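Alkyl hydroperoxide reductase/ Thiol specific antioxidant/ Mal allergen (PDB 5ENU) probably reduces hydroperoxides as a peroxiredoxin of the AhpC/TSA family, built on a thioredoxin-like fold. Local coordinates at residues Arg60-Lys65 and Gly149-Val154; Lys67-Glu72 and Ser156-Leu161; Phe109-Met114 and Ala141-Lys146. One frame throughout, in Å; residues are numbered along the deposited sequence.

Contacts 1 and 2 both lie along helix 150-160, their centres about 10 Å apart. Contact 1 joins that helix to helix 50-68, whereas contact 2 sets against it the turn after helix 50-68 and the start of strand 71-77, through Ala69 and Ala71. Contact 2 is aliphatic and contact 1 mostly so, with a carboxylate at its exposed rim; neither has a hydrogen bond across. Contact 3, about 19 and 22 Å from them centre to centre, lies at the ends of strands and is made by an exposed arginine reaching a backbone carbonyl. All three are partly buried. Trp142 on strand 138-143 packs against helix 150-160, connecting contact 3 to the other two.

Contact 1. Residues Arg60-Lys65 and Gly149-Val154; sequences RELYPK and GHVDDV
The carboxylate of Asp152 meets Leu62 through one oxygen: OD2 lies 3.6 Å from Leu62 CD1, the two side chains crossing at about a right angle. A second flat group, the ring of His150, has Val154 CG2 against one face, 3.4 Å above the plane and displaced from the ring centre. The indole of Trp142 meets this ring edge-to-face, and NE2 is hydrogen-bonded to Thr129 OG1, which probably helps to fix how the imidazole is turned. Leu62 also carries the apolar half of the contact, its CD1 standing 3.9 Å from Val151 CG1, with the two side chains lying alongside and pointing opposite ways. Val151 sends CG1 across because that methyl is anti to the backbone N (chi1 177°). In the thioredoxin-like fold, helices 50-68 and 150-160 lie against the same face of the central sheet, and here their flanks touch near the start of the second helix, whose N-cap is Gly149. Val151 packs on Gln58, Phe59 and Phe66 as well, so the leucine methyl is one part of a wider interface with helix 50-68. Toward solvent, Glu61 OE2 and Asp152 OD2 are 6.7 Å apart, a spacing at which their like charges may repel mildly.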
loop_
_atom_site.group_PDB
_atom_site.type_symbol
_atom_site.label_atom_id
_atom_site.label_comp_id
_atom_site.label_asym_id
_atom_site.label_seq_id
_atom_site.Cartn_x
_atom_site.Cartn_y
_atom_site.Cartn_z
ATOM N N ARG A 60 -7.952 0.020 9.715
ATOM C CA ARG A 60 -9.399 0.196 9.854
ATOM C C ARG A 60 -9.745 0.956 11.129
ATOM O O ARG A 60 -10.572 1.879 11.115
ATOM C CB ARG A 60 -10.097 -1.166 9.859
ATOM C CG ARG A 60 -11.543 -1.108 10.283
ATOM C CD ARG A 60 -12.122 -2.485 10.180
ATOM N NE ARG A 60 -13.546 -2.507 10.501
ATOM C CZ ARG A 60 -14.018 -2.773 11.710
ATOM N NH1 ARG A 60 -15.334 -2.791 11.938
ATOM N NH2 ARG A 60 -13.165 -3.035 12.693
ATOM N N GLU A 61 -9.131 0.565 12.253
ATOM C CA GLU A 61 -9.475 1.162 13.537
ATOM C C GLU A 61 -9.193 2.656 13.554
ATOM O O GLU A 61 -9.954 3.437 14.140
ATOM C CB GLU A 61 -8.686 0.461 14.639
ATOM C CG GLU A 61 -8.919 1.029 16.015
ATOM C CD GLU A 61 -8.035 0.364 17.054
ATOM O OE1 GLU A 61 -8.503 0.169 18.192
ATOM O OE2 GLU A 61 -6.872 0.026 16.727
ATOM N N LEU A 62 -8.104 3.078 12.919
ATOM C CA LEU A 62 -7.729 4.484 12.898
ATOM C C LEU A 62 -8.184 5.216 11.645
ATOM O O LEU A 62 -7.904 6.415 11.513
ATOM C CB LEU A 62 -6.216 4.637 13.103
ATOM C CG LEU A 62 -5.748 4.309 14.526
ATOM C CD1 LEU A 62 -4.239 4.356 14.650
ATOM C CD2 LEU A 62 -6.390 5.271 15.507
ATOM N N TYR A 63 -8.916 4.546 10.756
ATOM C CA TYR A 63 -9.359 5.158 9.502
ATOM C C TYR A 63 -10.013 6.527 9.668
ATOM O O TYR A 63 -9.679 7.442 8.896
ATOM C CB TYR A 63 -10.251 4.174 8.734
ATOM C CG TYR A 63 -10.576 4.634 7.335
ATOM C CD1 TYR A 63 -9.578 4.684 6.366
ATOM C CD2 TYR A 63 -11.865 5.006 6.979
ATOM C CE1 TYR A 63 -9.842 5.086 5.084
ATOM C CE2 TYR A 63 -12.152 5.414 5.662
ATOM C CZ TYR A 63 -11.123 5.451 4.729
ATOM O OH TYR A 63 -11.354 5.853 3.420
ATOM N N PRO A 64 -10.927 6.747 10.621
ATOM C CA PRO A 64 -11.531 8.085 10.741
ATOM C C PRO A 64 -10.509 9.165 11.005
ATOM O O PRO A 64 -10.678 10.301 10.533
ATOM C CB PRO A 64 -12.509 7.937 11.919
ATOM C CG PRO A 64 -12.785 6.471 11.994
ATOM C CD PRO A 64 -11.505 5.806 11.601
ATOM N N LYS A 65 -9.434 8.840 11.734
ATOM C CA LYS A 65 -8.410 9.845 11.995
ATOM C C LYS A 65 -7.586 10.146 10.741
ATOM O O LYS A 65 -7.205 11.299 10.505
ATOM C CB LYS A 65 -7.509 9.409 13.147
ATOM C CG LYS A 65 -8.230 9.289 14.475
ATOM C CD LYS A 65 -7.221 9.112 15.601
ATOM C CE LYS A 65 -7.885 8.734 16.907
ATOM N NZ LYS A 65 -8.831 9.780 17.341
ATOM N N GLY A 149 3.102 -0.990 16.058
ATOM C CA GLY A 149 3.473 0.413 16.087
ATOM C C GLY A 149 3.404 1.120 14.746
ATOM O O GLY A 149 3.425 2.364 14.713
ATOM N N HIS A 150 3.276 0.375 13.645
ATOM C CA HIS A 150 3.437 0.956 12.319
ATOM C C HIS A 150 2.294 1.899 11.945
ATOM O O HIS A 150 2.540 3.022 11.493
ATOM C CB HIS A 150 3.607 -0.128 11.254
ATOM C CG HIS A 150 3.791 0.432 9.879
ATOM N ND1 HIS A 150 4.803 1.327 9.575
ATOM C CD2 HIS A 150 3.119 0.215 8.724
ATOM C CE1 HIS A 150 4.715 1.659 8.299
ATOM N NE2 HIS A 150 3.705 0.996 7.759
ATOM N N VAL A 151 1.037 1.477 12.127
ATOM C CA VAL A 151 -0.077 2.357 11.780
ATOM C C VAL A 151 -0.026 3.640 12.597
ATOM O O VAL A 151 -0.294 4.733 12.073
ATOM C CB VAL A 151 -1.421 1.614 11.917
ATOM C CG1 VAL A 151 -2.600 2.538 11.619
ATOM C CG2 VAL A 151 -1.450 0.422 10.972
ATOM N N ASP A 152 0.341 3.541 13.882
ATOM C CA ASP A 152 0.500 4.744 14.709
ATOM C C ASP A 152 1.529 5.692 14.098
ATOM O O ASP A 152 1.316 6.910 14.044
ATOM C CB ASP A 152 0.981 4.362 16.116
ATOM C CG ASP A 152 -0.093 3.692 16.966
ATOM O OD1 ASP A 152 0.284 3.054 17.975
ATOM O OD2 ASP A 152 -1.296 3.813 16.658
ATOM N N ASP A 153 2.676 5.144 13.666
ATOM C CA ASP A 153 3.716 5.964 13.059
ATOM C C ASP A 153 3.224 6.613 11.773
ATOM O O ASP A 153 3.523 7.783 11.508
ATOM C CB ASP A 153 4.952 5.107 12.750
ATOM C CG ASP A 153 5.661 4.597 14.001
ATOM O OD1 ASP A 153 5.458 5.155 15.099
ATOM O OD2 ASP A 153 6.467 3.644 13.875
ATOM N N VAL A 154 2.508 5.860 10.938
ATOM C CA VAL A 154 2.024 6.432 9.688
ATOM C C VAL A 154 1.014 7.540 9.969
ATOM O O VAL A 154 1.043 8.596 9.321
ATOM C CB VAL A 154 1.472 5.338 8.762
ATOM C CG1 VAL A 154 0.925 5.933 7.460
ATOM C CG2 VAL A 154 2.551 4.309 8.460
#

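Contact 2. Residues Lys67-Glu72 and Ser156-Leu161; sequences KKAGAE and SAVQAL
Val158 holds CG1 anti to its own backbone nitrogen (chi1 162°), and this rotation aims the methyl between two alanines of the facing segment. CG1 lies 3.7 Å from Ala69 CB and 3.8 Å from Ala71 CB, so one branch of the valine serves both. Gln159, the next residue, is turned differently: its CG stands beside the backbone N and anti to the carbonyl carbon (chi1 -70°), and the chain runs on extended. Its touching atom is therefore the methylene CG, 4.1 Å from Ala69 CB, rather than the amide.

Behind the alanines is a well-defined turn. Helix 50-68 ends in a Schellman motif, with Gly70 N bonded to Lys67 O at 2.9 Å and Ala71 N to Phe66 O; Gly70, at positive phi, is its C-prime residue. The turn leads the chain straight into strand 71-77, and the two alanines on either side of the glycine both direct their CB atoms at helix 150-160. Helix and strand belong to a beta-alpha-beta unit whose other strand, 38-43, runs parallel to 71-77. Val158 also packs on Val40 of that strand and on Leu131 of strand 120-132, so it sits where the C-terminal helix meets the sheet of the thioredoxin-like fold. Lys38 adds a polar tie: its NZ is hydrogen-bonded to the carbonyl oxygens of both Ala69 and Val158. Where the two segments touch, however, the chemistry is wholly aliphatic. The small alanine methyls let the backbones approach to 5.8 Å between Ala69 CA and Gln159 CA. The direct contact thus rests on close aliphatic fit, while directional bonding between the segments is indirect, through Lys38 NZ.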
loop_
_atom_site.group_PDB
_atom_site.type_symbol
_atom_site.label_atom_id
_atom_site.label_comp_id
_atom_site.label_asym_id
_atom_site.label_seq_id
_atom_site.Cartn_x
_atom_site.Cartn_y
_atom_site.Cartn_z
ATOM N N LYS A 67 -8.806 9.970 7.704
ATOM C CA LYS A 67 -9.702 10.783 6.884
ATOM C C LYS A 67 -9.761 12.221 7.394
ATOM O O LYS A 67 -9.725 13.172 6.603
ATOM C CB LYS A 67 -11.108 10.167 6.861
ATOM C CG LYS A 67 -11.179 8.823 6.164
ATOM C CD LYS A 67 -10.862 8.907 4.672
ATOM C CE LYS A 67 -12.005 9.495 3.853
ATOM N NZ LYS A 67 -13.123 8.528 3.628
ATOM N N LYS A 68 -9.860 12.400 8.713
ATOM C CA LYS A 68 -9.903 13.747 9.265
ATOM C C LYS A 68 -8.646 14.526 8.895
ATOM O O LYS A 68 -8.704 15.742 8.668
ATOM C CB LYS A 68 -10.049 13.663 10.785
ATOM C CG LYS A 68 -10.282 15.005 11.447
ATOM C CD LYS A 68 -10.729 14.844 12.876
ATOM C CE LYS A 68 -11.186 16.172 13.467
ATOM N NZ LYS A 68 -11.926 15.987 14.761
ATOM N N ALA A 69 -7.506 13.843 8.828
ATOM C CA ALA A 69 -6.245 14.472 8.473
ATOM C C ALA A 69 -6.051 14.606 6.968
ATOM O O ALA A 69 -4.962 14.979 6.528
ATOM C CB ALA A 69 -5.071 13.732 9.127
ATOM N N GLY A 70 -7.066 14.310 6.164
ATOM C CA GLY A 70 -6.983 14.540 4.729
ATOM C C GLY A 70 -6.358 13.416 3.934
ATOM O O GLY A 70 -5.895 13.647 2.806
ATOM N N ALA A 71 -6.330 12.205 4.474
ATOM C CA ALA A 71 -5.657 11.085 3.836
ATOM C C ALA A 71 -6.638 9.984 3.460
ATOM O O ALA A 71 -7.686 9.809 4.095
ATOM C CB ALA A 71 -4.591 10.485 4.764
ATOM N N GLU A 72 -6.273 9.237 2.420
ATOM C CA GLU A 72 -6.900 7.975 2.064
ATOM C C GLU A 72 -5.891 6.852 2.296
ATOM O O GLU A 72 -4.680 7.068 2.243
ATOM C CB GLU A 72 -7.343 7.992 0.587
ATOM C CG GLU A 72 -8.004 6.681 0.044
ATOM C CD GLU A 72 -9.292 6.241 0.775
ATOM O OE1 GLU A 72 -10.358 6.219 0.122
ATOM O OE2 GLU A 72 -9.245 5.888 1.978
ATOM N N SER A 156 0.870 9.497 12.634
ATOM C CA SER A 156 1.628 10.662 13.081
ATOM C C SER A 156 2.237 11.396 11.893
ATOM O O SER A 156 2.173 12.625 11.810
ATOM C CB SER A 156 2.717 10.234 14.066
ATOM O OG SER A 156 2.158 9.679 15.244
ATOM N N ALA A 157 2.807 10.655 10.942
ATOM C CA ALA A 157 3.418 11.297 9.785
ATOM C C ALA A 157 2.374 12.025 8.940
ATOM O O ALA A 157 2.603 13.161 8.507
ATOM C CB ALA A 157 4.175 10.246 8.965
ATOM N N VAL A 158 1.211 11.398 8.726
ATOM C CA VAL A 158 0.121 12.038 7.995
ATOM C C VAL A 158 -0.280 13.346 8.671
ATOM O O VAL A 158 -0.478 14.381 8.014
ATOM C CB VAL A 158 -1.074 11.072 7.880
ATOM C CG1 VAL A 158 -2.368 11.811 7.522
ATOM C CG2 VAL A 158 -0.785 9.966 6.835
ATOM N N GLN A 159 -0.413 13.316 10.000
ATOM C CA GLN A 159 -0.880 14.499 10.720
ATOM C C GLN A 159 0.135 15.633 10.683
ATOM O O GLN A 159 -0.245 16.804 10.769
ATOM C CB GLN A 159 -1.231 14.124 12.159
ATOM C CG GLN A 159 -2.490 13.266 12.254
ATOM C CD GLN A 159 -2.698 12.673 13.619
ATOM O OE1 GLN A 159 -1.749 12.417 14.346
ATOM N NE2 GLN A 159 -3.948 12.433 13.967
ATOM N N ALA A 160 1.419 15.314 10.594
ATOM C CA ALA A 160 2.463 16.323 10.629
ATOM C C ALA A 160 2.796 16.907 9.263
ATOM O O ALA A 160 3.584 17.854 9.205
ATOM C CB ALA A 160 3.751 15.739 11.215
ATOM N N LEU A 161 2.240 16.382 8.173
ATOM C CA LEU A 161 2.577 16.915 6.853
ATOM C C LEU A 161 2.171 18.382 6.738
ATOM O O LEU A 161 1.123 18.791 7.259
ATOM C CB LEU A 161 1.915 16.125 5.739
ATOM C CG LEU A 161 2.563 14.831 5.272
ATOM C CD1 LEU A 161 1.794 14.291 4.085
ATOM C CD2 LEU A 161 4.056 14.974 4.915
ATOM O OXT LEU A 161 2.886 19.192 6.125
#

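Contact 3. Residues Phe109-Met114 and Ala141-Lys146; sequences FDVIKM and AWRGIK
The guanidinium of Arg143 holds Phe109 O in a fork of two N-H donors. NH1 donates to Phe109 O over 2.9 Å and NH2 to the same Phe109 O over 3.0 Å, and the oxygen sits at the edge of the guanidinium, only 5° out of its plane. NH1 approaches nearly in line with the C=O bond (160° at the oxygen), whereas NH2 is tilted 34° from the carbonyl plane. Both hydrogen bonds are consequently somewhat bent, as expected when one acceptor is shared. Asp110 O is also near, 3.2 Å from Arg143 NH1, at an oblique position. Val111 crosses the arginine chain at about a right angle, its CG1 4.0 Å from Arg143 NH1.

The arginine reaches this point with its chain stretched out as far as NE. Its target is presented by a Schellman motif that closes helix 104-109, with Asp110 at positive phi before the chain enters strand 112-117. Deeper in, the ring of Phe109 meets those of Phe43 and Phe130, settling the end of the helix on the core. Strand 120-132 is the common neighbour: it pairs antiparallel with both 112-117 and 138-143, and its adjacent residues Glu126 and Arg127 bond through their backbones to Val111 and Ile145 respectively.

Asp110 OD2 remains 5.1 Å from Arg143 NH1, so any attraction between these charges acts at a distance. The direct link is from a cation to a carbonyl at a helix C-terminus, where the helix dipole would probably strengthen the pull on the guanidinium.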
loop_
_atom_site.group_PDB
_atom_site.type_symbol
_atom_site.label_atom_id
_atom_site.label_comp_id
_atom_site.label_asym_id
_atom_site.label_seq_id
_atom_site.Cartn_x
_atom_site.Cartn_y
_atom_site.Cartn_z
ATOM N N PHE A 109 7.350 0.537 -6.955
ATOM C CA PHE A 109 7.732 0.865 -5.585
ATOM C C PHE A 109 8.890 0.028 -5.073
ATOM O O PHE A 109 9.359 0.260 -3.955
ATOM C CB PHE A 109 6.516 0.802 -4.659
ATOM C CG PHE A 109 5.590 1.972 -4.842
ATOM C CD1 PHE A 109 4.670 2.000 -5.893
ATOM C CD2 PHE A 109 5.660 3.066 -3.976
ATOM C CE1 PHE A 109 3.839 3.110 -6.076
ATOM C CE2 PHE A 109 4.834 4.176 -4.153
ATOM C CZ PHE A 109 3.920 4.204 -5.206
ATOM N N ASP A 110 9.355 -0.928 -5.877
ATOM C CA ASP A 110 10.570 -1.695 -5.603
ATOM C C ASP A 110 10.461 -2.495 -4.299
ATOM O O ASP A 110 11.367 -2.502 -3.464
ATOM C CB ASP A 110 11.829 -0.818 -5.659
ATOM C CG ASP A 110 13.090 -1.634 -5.800
ATOM O OD1 ASP A 110 13.040 -2.752 -6.366
ATOM O OD2 ASP A 110 14.135 -1.149 -5.330
ATOM N N VAL A 111 9.341 -3.208 -4.140
ATOM C CA VAL A 111 9.086 -3.982 -2.920
ATOM C C VAL A 111 9.294 -5.481 -3.096
ATOM O O VAL A 111 9.110 -6.228 -2.127
ATOM C CB VAL A 111 7.685 -3.706 -2.323
ATOM C CG1 VAL A 111 7.504 -2.229 -1.990
ATOM C CG2 VAL A 111 6.580 -4.193 -3.270
ATOM N N ILE A 112 9.647 -5.956 -4.291
ATOM C CA ILE A 112 9.832 -7.392 -4.472
ATOM C C ILE A 112 11.115 -7.827 -3.773
ATOM O O ILE A 112 12.154 -7.155 -3.863
ATOM C CB ILE A 112 9.856 -7.758 -5.968
ATOM C CG1 ILE A 112 8.523 -7.432 -6.648
ATOM C CG2 ILE A 112 10.290 -9.238 -6.189
ATOM C CD1 ILE A 112 7.321 -8.252 -6.146
ATOM N N LYS A 113 11.059 -8.964 -3.083
ATOM C CA LYS A 113 12.228 -9.520 -2.420
ATOM C C LYS A 113 12.201 -11.031 -2.575
ATOM O O LYS A 113 11.200 -11.665 -2.237
ATOM C CB LYS A 113 12.182 -9.167 -0.928
ATOM C CG LYS A 113 13.375 -9.648 -0.125
ATOM C CD LYS A 113 13.161 -9.410 1.372
ATOM C CE LYS A 113 14.454 -9.615 2.161
ATOM N NZ LYS A 113 15.368 -8.440 2.030
ATOM N N MET A 114 13.296 -11.609 -3.071
ATOM C CA MET A 114 13.389 -13.058 -3.188
ATOM C C MET A 114 13.761 -13.665 -1.837
ATOM O O MET A 114 14.616 -13.143 -1.116
ATOM C CB MET A 114 14.428 -13.448 -4.246
ATOM C CG MET A 114 14.162 -12.880 -5.655
ATOM S SD MET A 114 12.559 -13.351 -6.357
ATOM C CE MET A 114 12.754 -15.134 -6.443
ATOM N N ALA A 141 8.956 6.795 3.183
ATOM C CA ALA A 141 8.885 5.368 2.926
ATOM C C ALA A 141 9.252 4.627 4.198
ATOM O O ALA A 141 10.119 5.069 4.962
ATOM C CB ALA A 141 9.866 4.956 1.822
ATOM N N TRP A 142 8.587 3.494 4.421
ATOM C CA TRP A 142 8.935 2.576 5.500
ATOM C C TRP A 142 9.089 1.212 4.840
ATOM O O TRP A 142 8.095 0.649 4.376
ATOM C CB TRP A 142 7.779 2.487 6.495
ATOM C CG TRP A 142 7.429 3.719 7.293
ATOM C CD1 TRP A 142 7.772 3.969 8.595
ATOM C CD2 TRP A 142 6.555 4.794 6.892
ATOM N NE1 TRP A 142 7.196 5.149 9.011
ATOM C CE2 TRP A 142 6.444 5.674 7.989
ATOM C CE3 TRP A 142 5.867 5.102 5.702
ATOM C CZ2 TRP A 142 5.679 6.856 7.946
ATOM C CZ3 TRP A 142 5.095 6.281 5.658
ATOM C CH2 TRP A 142 5.016 7.148 6.776
ATOM N N ARG A 143 10.307 0.679 4.768
ATOM C CA ARG A 143 10.527 -0.569 4.035
ATOM C C ARG A 143 10.828 -1.725 4.980
ATOM O O ARG A 143 11.624 -1.581 5.918
ATOM C CB ARG A 143 11.645 -0.417 3.002
ATOM C CG ARG A 143 11.293 0.597 1.912
ATOM C CD ARG A 143 12.377 0.629 0.823
ATOM N NE ARG A 143 12.063 1.524 -0.303
ATOM C CZ ARG A 143 11.373 1.162 -1.388
ATOM N NH1 ARG A 143 10.890 -0.077 -1.508
ATOM N NH2 ARG A 143 11.131 2.045 -2.354
ATOM N N GLY A 144 10.178 -2.864 4.745
ATOM C CA GLY A 144 10.468 -4.023 5.578
ATOM C C GLY A 144 10.122 -3.796 7.035
ATOM O O GLY A 144 10.836 -4.261 7.930
ATOM N N ILE A 145 9.048 -3.071 7.304
ATOM C CA ILE A 145 8.719 -2.786 8.692
ATOM C C ILE A 145 7.922 -3.928 9.315
ATOM O O ILE A 145 7.278 -4.738 8.631
ATOM C CB ILE A 145 8.013 -1.423 8.857
ATOM C CG1 ILE A 145 6.997 -1.148 7.740
ATOM C CG2 ILE A 145 9.069 -0.280 8.931
ATOM C CD1 ILE A 145 5.800 -2.093 7.662
ATOM N N LYS A 146 7.965 -3.978 10.640
ATOM C CA LYS A 146 7.088 -4.871 11.380
ATOM C C LYS A 146 5.748 -4.183 11.609
ATOM O O LYS A 146 5.639 -2.956 11.557
ATOM C CB LYS A 146 7.707 -5.294 12.716
ATOM C CG LYS A 146 7.799 -4.170 13.772
ATOM C CD LYS A 146 8.258 -4.755 15.121
ATOM C CE LYS A 146 8.349 -3.690 16.208
ATOM N NZ LYS A 146 8.588 -4.310 17.539
#